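Local coordinates for putative lipoprotein (PDB 3QNK) that is of unknown specificity but, as a putative SusD-family lipoprotein of the outer membrane, probably binds glycans at the cell surface for uptake, at residues T498-D503 / L511-G516; L36-N41 / S57-N62; R390-Y395 / N416-R421. One frame throughout, in Å; residues are numbered along the deposited sequence.

Contact 1 (T498-D503 / L511-G516); sequences TPVPHD and LKQNLG
Gln513 and Val500 are joined by two hydrogen bonds that pair a side-chain carboxamide with the main chain of a single residue. Val500 N donates to Gln513 OE1 at 2.8 Å, and Gln513 NE2 donates to Val500 O at 2.7 Å with an almost straight N-H...O angle of 172°. Each donor lies in the plane of its acceptor carbonyl, on a lone pair, so the amide is held flat and its rotation fixed, much as if a neighbouring strand paired with Val500. Gln513 CG stands anti to its backbone N (chi1 -176°), and a bend at chi2 (53°) swings CD back toward the other segment. OE1 also accepts from Asn514 N at 2.8 Å, so two backbone N-H groups grip one oxygen, and Pro499 CA lies 3.6 Å from Gln513 OE1.

A third bond across the contact runs from Asn514 ND2 to Thr498 O, 2.8 Å long; the donor is tilted from the carbonyl plane, while Thr498 O lies in the amide plane of Asn514. The same ND2 also reaches Tyr126 O, and OD1 takes a hydrogen bond from Arg146, which fixes both ends of this buried amide.

Apolar contact is sparse: Val500 CG1 approaches Leu511 CD2 only to 4.4 Å.

The paired segments flank the short helix 502-507: Pro501 is its N-cap, residues 511-516 run through the loop beyond it, and Val500 and Gln513 both rest on its Ile505, so the C-terminal tail is tied back beside the start of that helix.

Contact 2 (L36-N41 / S57-N62); sequences LQLQEN and SWFKFN
Leu36 and Leu38 pack on Trp58 and Phe59 in a buried, mainly apolar contact between the loop after helix 17-29 and the end of helix 55-58. Leu38 contributes most from its own segment, forking over the indole: CD1 makes a CH-pi contact over one face, 4.1 Å from the centroid of the five-membered ring, while CD2 drops beside CE3 at 3.6 Å. The same CD2 lies 3.8 Å from Phe59 CE1 and so fills the angle between the two aromatic side chains. Leu36 meets the far end of the indole obliquely, its CD2 3.7 Å from Trp58 CH2. Both leucines cross the indole at about a right angle. Within 57-62, Trp58 CB sits over the centre of the Phe59 ring, and Phe59 CZ meets the indole edge in plane.

Both segments belong to the N-terminal part of the SusD-type, TPR-related fold. Phe59 is where the chain leaves the helix; a 3-10 turn starts at Lys60, and this change of course brings Asn62 round to the 36-41 loop. There Asn62 ND2 donates to Asn41 O, 3.1 Å away, along a nearly straight bond (174°) lying in the carbonyl plane. Asn62 OD1 is taken by Gln467. Asn41 lays CB against Phe59 CE1 at 3.6 Å, while its OD1 bonds to Ser46. Beyond the indole lies the dimer interface, where Trp58 packs on Asp503 of the second subunit.

Contact 3 (R390-Y395 / N416-R421); sequences RYAEIY and NMIRQR
Arg390 and Arg421 bring their guanidinium groups together at the edge, with planes 27° apart: Arg421 NH2 lies near the plane of the Arg390 group, and Arg390 NH2 near that of Arg421. The other flat group is the Tyr395 ring, which crosses Met417 obliquely. Its CD1 is 3.6 Å from Met417 CB and its CE1 3.7 Å from Met417 CG. In its own helix, Tyr395 CE2 rides over one face of the Tyr391 ring, offset toward the rim; the ring of Tyr209, from helix 198-209, meets Tyr395.

Met417, present as selenomethionine, follows the tyrosine outward: a bend at chi3 (-58°) brings CE to 3.7 Å from Tyr395 OH. On the inner side Ile418 reaches across with CD1, which is 3.8 Å from Tyr395 CB, 3.9 Å from Ala392 CB and 3.5 Å from Ala392 O. The small Ala392 side chain thus leaves the isoleucine tip close to the opposite backbone, and its CB also touches Arg421 NH2.

Helices 391-405 and 408-420 follow each other with a very short connection and form a helical hairpin; the segments here run at 137° to one another, with axes 9.6 Å apart. Helix 432-446 covers the contact through Glu446, against which Ala392 and Ile418 both pack.

No hydrogen bond crosses between the two segments, and the arginines would repel each other alone. Glu446 OE2 makes salt bridges to both NH2 groups, while Glu450 pairs with Arg390 NH1 and Glu237 with Arg421 NH1, so the buried positive charges are probably largely balanced by this carboxylate network.

How the contacts relate
All three contacts are largely buried, but contact 1 lies farthest out, its centre about 24 Å from the chain centre against 13 Å for contact 2 and 17 Å for contact 3. No two hold the same element. Contact 1, either side of a short helix near the C terminus, relies on amide-to-backbone hydrogen bonds; contact 2 joins a loop to a helix end and 3-10 turn by leucines on aromatics; contact 3 pairs two regular helices through apolar side chains and glutamate-bridged arginines. Contacts 1 and 2 (nearest atoms about 5 Å apart) both reach the dimer interface, where Asp503 of one subunit bonds to Ser57 of the other. Contact 3 meets no second subunit.

Contact 1 (T498-D503 / L511-G516)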
loop_
_atom_site.group_PDB
_atom_site.type_symbol
_atom_site.label_atom_id
_atom_site.label_comp_id
_atom_site.label_asym_id
_atom_site.label_seq_id
_atom_site.Cartn_x
_atom_site.Cartn_y
_atom_site.Cartn_z
ATOM N N THR B 498 -0.801 -14.025 -13.739
ATOM C CA THR B 498 -0.001 -13.412 -12.651
ATOM C C THR B 498 -0.126 -14.258 -11.376
ATOM O O THR B 498 -1.241 -14.689 -11.074
ATOM C CB THR B 498 -0.457 -11.964 -12.433
ATOM O OG1 THR B 498 -0.202 -11.271 -13.643
ATOM C CG2 THR B 498 0.278 -11.258 -11.280
ATOM N N PRO B 499 0.957 -14.548 -10.611
ATOM C CA PRO B 499 0.764 -15.365 -9.385
ATOM C C PRO B 499 -0.036 -14.614 -8.330
ATOM O O PRO B 499 0.014 -13.377 -8.247
ATOM C CB PRO B 499 2.189 -15.649 -8.887
ATOM C CG PRO B 499 3.063 -14.718 -9.555
ATOM C CD PRO B 499 2.370 -14.119 -10.749
ATOM N N VAL B 500 -0.838 -15.356 -7.586
ATOM C CA VAL B 500 -1.559 -14.795 -6.454
ATOM C C VAL B 500 -0.479 -14.654 -5.364
ATOM O O VAL B 500 0.310 -15.596 -5.176
ATOM C CB VAL B 500 -2.777 -15.667 -6.023
ATOM C CG1 VAL B 500 -3.388 -15.177 -4.712
ATOM C CG2 VAL B 500 -3.834 -15.744 -7.125
ATOM N N PRO B 501 -0.366 -13.495 -4.681
ATOM C CA PRO B 501 0.665 -13.351 -3.628
ATOM C C PRO B 501 0.627 -14.489 -2.597
ATOM O O PRO B 501 -0.443 -14.885 -2.160
ATOM C CB PRO B 501 0.310 -12.007 -3.006
ATOM C CG PRO B 501 -0.298 -11.274 -4.114
ATOM C CD PRO B 501 -1.154 -12.264 -4.808
ATOM N N HIS B 502 1.789 -15.058 -2.288
ATOM C CA HIS B 502 1.985 -16.200 -1.385
ATOM C C HIS B 502 1.276 -16.073 -0.054
ATOM O O HIS B 502 0.648 -17.036 0.390
ATOM C CB HIS B 502 3.473 -16.393 -1.122
ATOM C CG HIS B 502 3.794 -17.543 -0.215
ATOM N ND1 HIS B 502 3.721 -18.859 -0.655
ATOM C CD2 HIS B 502 4.169 -17.539 1.088
ATOM C CE1 HIS B 502 4.112 -19.594 0.365
ATOM N NE2 HIS B 502 4.369 -18.846 1.443
ATOM N N ASP B 503 1.401 -14.906 0.598
ATOM C CA ASP B 503 0.829 -14.684 1.922
ATOM C C ASP B 503 -0.680 -14.782 1.893
ATOM O O ASP B 503 -1.278 -15.201 2.884
ATOM C CB ASP B 503 1.289 -13.333 2.497
ATOM C CG ASP B 503 2.708 -13.316 3.041
ATOM O OD1 ASP B 503 3.350 -14.404 3.078
ATOM O OD2 ASP B 503 3.166 -12.230 3.472
ATOM N N LEU B 511 -8.242 -20.850 -0.926
ATOM C CA LEU B 511 -7.596 -20.025 -1.940
ATOM C C LEU B 511 -6.465 -20.812 -2.607
ATOM O O LEU B 511 -5.513 -21.248 -1.944
ATOM C CB LEU B 511 -7.096 -18.711 -1.328
ATOM C CG LEU B 511 -6.955 -17.545 -2.283
ATOM C CD1 LEU B 511 -8.277 -17.128 -2.831
ATOM C CD2 LEU B 511 -6.289 -16.381 -1.603
ATOM N N LYS B 512 -6.630 -21.046 -3.923
ATOM C CA LYS B 512 -5.729 -21.818 -4.773
ATOM C C LYS B 512 -4.890 -20.912 -5.684
ATOM O O LYS B 512 -5.366 -19.902 -6.199
ATOM C CB LYS B 512 -6.506 -22.830 -5.612
ATOM C CG LYS B 512 -7.112 -23.953 -4.771
ATOM C CD LYS B 512 -7.700 -25.101 -5.629
ATOM C CE LYS B 512 -8.729 -24.725 -6.686
ATOM N NZ LYS B 512 -9.571 -25.895 -7.073
ATOM N N GLN B 513 -3.621 -21.269 -5.831
ATOM C CA GLN B 513 -2.637 -20.576 -6.642
ATOM C C GLN B 513 -2.868 -20.878 -8.109
ATOM O O GLN B 513 -3.477 -21.892 -8.438
ATOM C CB GLN B 513 -1.217 -21.035 -6.215
ATOM C CG GLN B 513 -0.040 -20.344 -6.891
ATOM C CD GLN B 513 -0.113 -18.834 -6.802
ATOM O OE1 GLN B 513 -0.676 -18.164 -7.667
ATOM N NE2 GLN B 513 0.435 -18.274 -5.737
ATOM N N ASN B 514 -2.374 -20.005 -8.984
ATOM C CA ASN B 514 -2.430 -20.192 -10.416
ATOM C C ASN B 514 -1.404 -21.250 -10.796
ATOM O O ASN B 514 -0.409 -21.425 -10.088
ATOM C CB ASN B 514 -2.170 -18.873 -11.132
ATOM C CG ASN B 514 -3.399 -18.034 -11.273
ATOM O OD1 ASN B 514 -4.518 -18.544 -11.380
ATOM N ND2 ASN B 514 -3.213 -16.721 -11.354
ATOM N N LEU B 515 -1.657 -21.977 -11.890
ATOM C CA LEU B 515 -0.782 -23.017 -12.394
ATOM C C LEU B 515 0.679 -22.534 -12.614
ATOM O O LEU B 515 0.918 -21.457 -13.143
ATOM C CB LEU B 515 -1.376 -23.510 -13.702
ATOM C CG LEU B 515 -0.837 -24.805 -14.242
ATOM C CD1 LEU B 515 -1.694 -25.992 -13.788
ATOM C CD2 LEU B 515 -0.784 -24.725 -15.743
ATOM N N GLY B 516 1.622 -23.344 -12.187
ATOM C CA GLY B 516 3.036 -23.066 -12.372
ATOM C C GLY B 516 3.738 -22.339 -11.252
ATOM O O GLY B 516 4.969 -22.264 -11.261
#

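Contact 2 (L36-N41 / S57-N62)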
loop_
_atom_site.group_PDB
_atom_site.type_symbol
_atom_site.label_atom_id
_atom_site.label_comp_id
_atom_site.label_asym_id
_atom_site.label_seq_id
_atom_site.Cartn_x
_atom_site.Cartn_y
_atom_site.Cartn_z
ATOM N N LEU B 36 5.009 4.336 -14.625
ATOM C CA LEU B 36 6.200 3.634 -15.076
ATOM C C LEU B 36 5.921 2.604 -16.179
ATOM O O LEU B 36 6.884 2.132 -16.831
ATOM C CB LEU B 36 6.885 2.980 -13.886
ATOM C CG LEU B 36 7.492 3.998 -12.943
ATOM C CD1 LEU B 36 7.440 3.514 -11.524
ATOM C CD2 LEU B 36 8.899 4.391 -13.381
ATOM N N GLN B 37 4.623 2.318 -16.439
ATOM C CA GLN B 37 4.143 1.404 -17.488
ATOM C C GLN B 37 4.936 0.107 -17.462
ATOM O O GLN B 37 5.574 -0.281 -18.447
ATOM C CB GLN B 37 4.211 2.086 -18.858
ATOM C CG GLN B 37 3.136 3.159 -19.067
ATOM C CD GLN B 37 1.783 2.542 -19.269
ATOM O OE1 GLN B 37 1.534 1.842 -20.278
ATOM N NE2 GLN B 37 0.915 2.734 -18.268
ATOM N N LEU B 38 4.904 -0.552 -16.299
ATOM C CA LEU B 38 5.681 -1.738 -16.059
ATOM C C LEU B 38 5.221 -2.890 -16.915
ATOM O O LEU B 38 6.073 -3.555 -17.504
ATOM C CB LEU B 38 5.720 -2.082 -14.576
ATOM C CG LEU B 38 6.538 -1.099 -13.695
ATOM C CD1 LEU B 38 6.728 -1.662 -12.326
ATOM C CD2 LEU B 38 7.932 -0.795 -14.301
ATOM N N GLN B 39 3.920 -3.072 -17.101
ATOM C CA GLN B 39 3.376 -4.118 -17.989
ATOM C C GLN B 39 3.886 -3.965 -19.439
ATOM O O GLN B 39 4.191 -4.982 -20.059
ATOM C CB GLN B 39 1.835 -4.120 -17.970
ATOM C CG GLN B 39 1.249 -4.499 -16.618
ATOM C CD GLN B 39 1.490 -5.939 -16.278
ATOM O OE1 GLN B 39 2.632 -6.408 -16.086
ATOM N NE2 GLN B 39 0.401 -6.653 -16.177
ATOM N N GLU B 40 4.001 -2.703 -19.963
ATOM C CA GLU B 40 4.514 -2.448 -21.313
ATOM C C GLU B 40 6.000 -2.816 -21.403
ATOM O O GLU B 40 6.446 -3.333 -22.429
ATOM C CB GLU B 40 4.304 -0.986 -21.733
ATOM C CG GLU B 40 4.345 -0.785 -23.240
ATOM C CD GLU B 40 3.113 -1.127 -24.066
ATOM O OE1 GLU B 40 2.113 -1.652 -23.516
ATOM O OE2 GLU B 40 3.170 -0.876 -25.292
ATOM N N ASN B 41 6.754 -2.567 -20.299
ATOM C CA ASN B 41 8.166 -2.882 -20.170
ATOM C C ASN B 41 8.345 -4.385 -19.926
ATOM O O ASN B 41 9.485 -4.874 -19.797
ATOM C CB ASN B 41 8.760 -2.057 -19.032
ATOM C CG ASN B 41 8.976 -0.625 -19.377
ATOM O OD1 ASN B 41 9.733 -0.293 -20.292
ATOM N ND2 ASN B 41 8.328 0.264 -18.640
ATOM N N SER B 57 13.637 -5.866 -8.757
ATOM C CA SER B 57 12.390 -5.309 -8.220
ATOM C C SER B 57 11.242 -5.341 -9.196
ATOM O O SER B 57 10.142 -5.649 -8.780
ATOM C CB SER B 57 12.576 -3.860 -7.788
ATOM O OG SER B 57 13.311 -3.758 -6.586
ATOM N N TRP B 58 11.472 -4.960 -10.465
ATOM C CA TRP B 58 10.417 -4.762 -11.439
ATOM C C TRP B 58 10.354 -5.718 -12.606
ATOM O O TRP B 58 9.290 -5.768 -13.238
ATOM C CB TRP B 58 10.570 -3.361 -12.067
ATOM C CG TRP B 58 10.455 -2.176 -11.143
ATOM C CD1 TRP B 58 10.068 -2.176 -9.834
ATOM C CD2 TRP B 58 10.650 -0.793 -11.501
ATOM N NE1 TRP B 58 10.095 -0.891 -9.331
ATOM C CE2 TRP B 58 10.463 -0.025 -10.330
ATOM C CE3 TRP B 58 11.071 -0.138 -12.678
ATOM C CZ2 TRP B 58 10.615 1.368 -10.315
ATOM C CZ3 TRP B 58 11.254 1.237 -12.654
ATOM C CH2 TRP B 58 10.990 1.979 -11.492
ATOM N N PHE B 59 11.481 -6.353 -13.018
ATOM C CA PHE B 59 11.412 -7.069 -14.299
ATOM C C PHE B 59 11.681 -8.559 -14.259
ATOM O O PHE B 59 11.976 -9.126 -15.318
ATOM C CB PHE B 59 12.310 -6.391 -15.340
ATOM C CG PHE B 59 11.981 -4.916 -15.490
ATOM C CD1 PHE B 59 10.701 -4.500 -15.849
ATOM C CD2 PHE B 59 12.941 -3.941 -15.236
ATOM C CE1 PHE B 59 10.400 -3.140 -15.958
ATOM C CE2 PHE B 59 12.635 -2.586 -15.334
ATOM C CZ PHE B 59 11.366 -2.195 -15.671
ATOM N N LYS B 60 11.425 -9.224 -13.105
ATOM C CA LYS B 60 11.619 -10.664 -12.998
ATOM C C LYS B 60 10.754 -11.460 -14.011
ATOM O O LYS B 60 11.191 -12.542 -14.451
ATOM C CB LYS B 60 11.384 -11.154 -11.574
ATOM C CG LYS B 60 12.673 -11.225 -10.783
ATOM C CD LYS B 60 12.406 -11.571 -9.350
ATOM C CE LYS B 60 13.683 -11.540 -8.581
ATOM N NZ LYS B 60 13.436 -11.844 -7.156
ATOM N N PHE B 61 9.594 -10.899 -14.443
ATOM C CA PHE B 61 8.700 -11.553 -15.428
ATOM C C PHE B 61 9.453 -11.866 -16.707
ATOM O O PHE B 61 9.349 -12.959 -17.266
ATOM C CB PHE B 61 7.473 -10.652 -15.749
ATOM C CG PHE B 61 6.565 -11.117 -16.870
ATOM C CD1 PHE B 61 6.823 -10.759 -18.197
ATOM C CD2 PHE B 61 5.436 -11.889 -16.603
ATOM C CE1 PHE B 61 6.003 -11.222 -19.244
ATOM C CE2 PHE B 61 4.599 -12.319 -17.652
ATOM C CZ PHE B 61 4.918 -12.022 -18.965
ATOM N N ASN B 62 10.202 -10.886 -17.179
ATOM C CA ASN B 62 10.946 -10.959 -18.424
ATOM C C ASN B 62 11.931 -12.145 -18.494
ATOM O O ASN B 62 12.342 -12.517 -19.582
ATOM C CB ASN B 62 11.681 -9.651 -18.635
ATOM C CG ASN B 62 10.771 -8.511 -19.018
ATOM O OD1 ASN B 62 9.751 -8.691 -19.660
ATOM N ND2 ASN B 62 11.158 -7.300 -18.695
#

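Contact 3 (R390-Y395 / N416-R421)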
loop_
_atom_site.group_PDB
_atom_site.type_symbol
_atom_site.label_atom_id
_atom_site.label_comp_id
_atom_site.label_asym_id
_atom_site.label_seq_id
_atom_site.Cartn_x
_atom_site.Cartn_y
_atom_site.Cartn_z
ATOM N N ARG B 390 -10.420 4.861 -26.218
ATOM C CA ARG B 390 -10.428 5.631 -27.471
ATOM C C ARG B 390 -11.366 4.996 -28.498
ATOM O O ARG B 390 -11.456 3.763 -28.556
ATOM C CB ARG B 390 -9.032 5.628 -28.086
ATOM C CG ARG B 390 -8.047 6.688 -27.655
ATOM C CD ARG B 390 -6.651 6.214 -28.087
ATOM N NE ARG B 390 -6.548 6.249 -29.537
ATOM C CZ ARG B 390 -5.646 5.619 -30.268
ATOM N NH1 ARG B 390 -4.707 4.887 -29.693
ATOM N NH2 ARG B 390 -5.654 5.743 -31.581
ATOM N N TYR B 391 -11.955 5.808 -29.388
ATOM C CA TYR B 391 -12.835 5.311 -30.455
ATOM C C TYR B 391 -12.114 4.296 -31.397
ATOM O O TYR B 391 -12.758 3.353 -31.856
ATOM C CB TYR B 391 -13.410 6.479 -31.267
ATOM C CG TYR B 391 -14.590 6.140 -32.156
ATOM C CD1 TYR B 391 -15.555 5.218 -31.752
ATOM C CD2 TYR B 391 -14.789 6.802 -33.363
ATOM C CE1 TYR B 391 -16.653 4.920 -32.557
ATOM C CE2 TYR B 391 -15.901 6.534 -34.163
ATOM C CZ TYR B 391 -16.833 5.593 -33.756
ATOM O OH TYR B 391 -17.941 5.349 -34.526
ATOM N N ALA B 392 -10.783 4.454 -31.625
ATOM C CA ALA B 392 -9.987 3.556 -32.467
ATOM C C ALA B 392 -10.125 2.076 -32.066
ATOM O O ALA B 392 -10.124 1.205 -32.940
ATOM C CB ALA B 392 -8.528 3.956 -32.418
ATOM N N GLU B 393 -10.268 1.798 -30.748
ATOM C CA GLU B 393 -10.388 0.448 -30.219
ATOM C C GLU B 393 -11.664 -0.244 -30.670
ATOM O O GLU B 393 -11.646 -1.462 -30.876
ATOM C CB GLU B 393 -10.343 0.475 -28.702
ATOM C CG GLU B 393 -9.662 -0.748 -28.140
ATOM C CD GLU B 393 -9.689 -0.840 -26.632
ATOM O OE1 GLU B 393 -9.198 0.105 -25.960
ATOM O OE2 GLU B 393 -10.194 -1.872 -26.128
ATOM N N ILE B 394 -12.780 0.513 -30.803
ATOM C CA ILE B 394 -14.062 -0.036 -31.232
ATOM C C ILE B 394 -13.852 -0.744 -32.572
ATOM O O ILE B 394 -14.185 -1.916 -32.694
ATOM C CB ILE B 394 -15.144 1.074 -31.284
ATOM C CG1 ILE B 394 -15.257 1.818 -29.929
ATOM C CG2 ILE B 394 -16.501 0.587 -31.791
ATOM C CD1 ILE B 394 -15.490 0.962 -28.681
ATOM N N TYR B 395 -13.180 -0.078 -33.512
ATOM C CA TYR B 395 -12.909 -0.609 -34.836
ATOM C C TYR B 395 -12.066 -1.882 -34.799
ATOM O O TYR B 395 -12.395 -2.856 -35.491
ATOM C CB TYR B 395 -12.215 0.448 -35.685
ATOM C CG TYR B 395 -13.116 1.610 -36.023
ATOM C CD1 TYR B 395 -14.023 1.530 -37.073
ATOM C CD2 TYR B 395 -13.062 2.797 -35.294
ATOM C CE1 TYR B 395 -14.860 2.592 -37.386
ATOM C CE2 TYR B 395 -13.898 3.871 -35.600
ATOM C CZ TYR B 395 -14.798 3.761 -36.648
ATOM O OH TYR B 395 -15.623 4.797 -37.002
ATOM N N ASN B 416 -9.495 -1.286 -41.844
ATOM C CA ASN B 416 -9.101 -0.292 -42.840
ATOM C C ASN B 416 -9.550 1.119 -42.433
ATOM O O ASN B 416 -9.000 2.075 -42.940
ATOM C CB ASN B 416 -9.586 -0.677 -44.234
ATOM C CG ASN B 416 -8.749 -1.775 -44.869
ATOM O OD1 ASN B 416 -7.595 -1.992 -44.497
ATOM N ND2 ASN B 416 -9.311 -2.523 -45.817
HETATM N N MSE B 417 -10.445 1.255 -41.449
HETATM C CA MSE B 417 -10.823 2.569 -40.914
HETATM C C MSE B 417 -9.637 3.181 -40.165
HETATM O O MSE B 417 -9.362 4.371 -40.295
HETATM C CB MSE B 417 -12.026 2.432 -39.975
HETATM C CG MSE B 417 -13.305 2.149 -40.709
HETATM SE SE MSE B 417 -13.899 3.674 -41.766
HETATM C CE MSE B 417 -14.064 5.058 -40.382
ATOM N N ILE B 418 -8.906 2.336 -39.427
ATOM C CA ILE B 418 -7.720 2.699 -38.638
ATOM C C ILE B 418 -6.549 3.096 -39.572
ATOM O O ILE B 418 -5.839 4.082 -39.299
ATOM C CB ILE B 418 -7.374 1.545 -37.672
ATOM C CG1 ILE B 418 -8.516 1.310 -36.649
ATOM C CG2 ILE B 418 -6.024 1.724 -36.977
ATOM C CD1 ILE B 418 -9.089 2.542 -35.955
ATOM N N ARG B 419 -6.388 2.355 -40.679
ATOM C CA ARG B 419 -5.364 2.629 -41.685
ATOM C C ARG B 419 -5.714 3.883 -42.490
ATOM O O ARG B 419 -4.832 4.688 -42.784
ATOM C CB ARG B 419 -5.182 1.441 -42.650
ATOM C CG ARG B 419 -5.139 0.083 -42.008
ATOM C CD ARG B 419 -4.623 -0.890 -43.032
ATOM N NE ARG B 419 -3.208 -1.115 -42.778
ATOM C CZ ARG B 419 -2.242 -0.963 -43.663
ATOM N NH1 ARG B 419 -2.523 -0.653 -44.915
ATOM N NH2 ARG B 419 -0.997 -1.143 -43.314
ATOM N N GLN B 420 -6.981 4.039 -42.868
ATOM C CA GLN B 420 -7.413 5.218 -43.615
ATOM C C GLN B 420 -7.113 6.491 -42.839
ATOM O O GLN B 420 -6.712 7.473 -43.452
ATOM C CB GLN B 420 -8.920 5.176 -43.966
ATOM C CG GLN B 420 -9.275 4.329 -45.195
ATOM C CD GLN B 420 -10.777 4.033 -45.313
ATOM O OE1 GLN B 420 -11.212 2.861 -45.530
ATOM N NE2 GLN B 420 -11.599 5.104 -45.204
ATOM N N ARG B 421 -7.222 6.451 -41.485
ATOM C CA ARG B 421 -7.058 7.689 -40.743
ATOM C C ARG B 421 -5.604 8.145 -40.614
ATOM O O ARG B 421 -5.398 9.281 -40.182
ATOM C CB ARG B 421 -7.824 7.725 -39.401
ATOM C CG ARG B 421 -7.109 7.211 -38.249
ATOM C CD ARG B 421 -6.454 8.211 -37.326
ATOM N NE ARG B 421 -6.298 7.458 -36.090
ATOM C CZ ARG B 421 -6.973 7.732 -34.989
ATOM N NH1 ARG B 421 -7.671 8.859 -34.895
ATOM N NH2 ARG B 421 -6.912 6.915 -33.951
#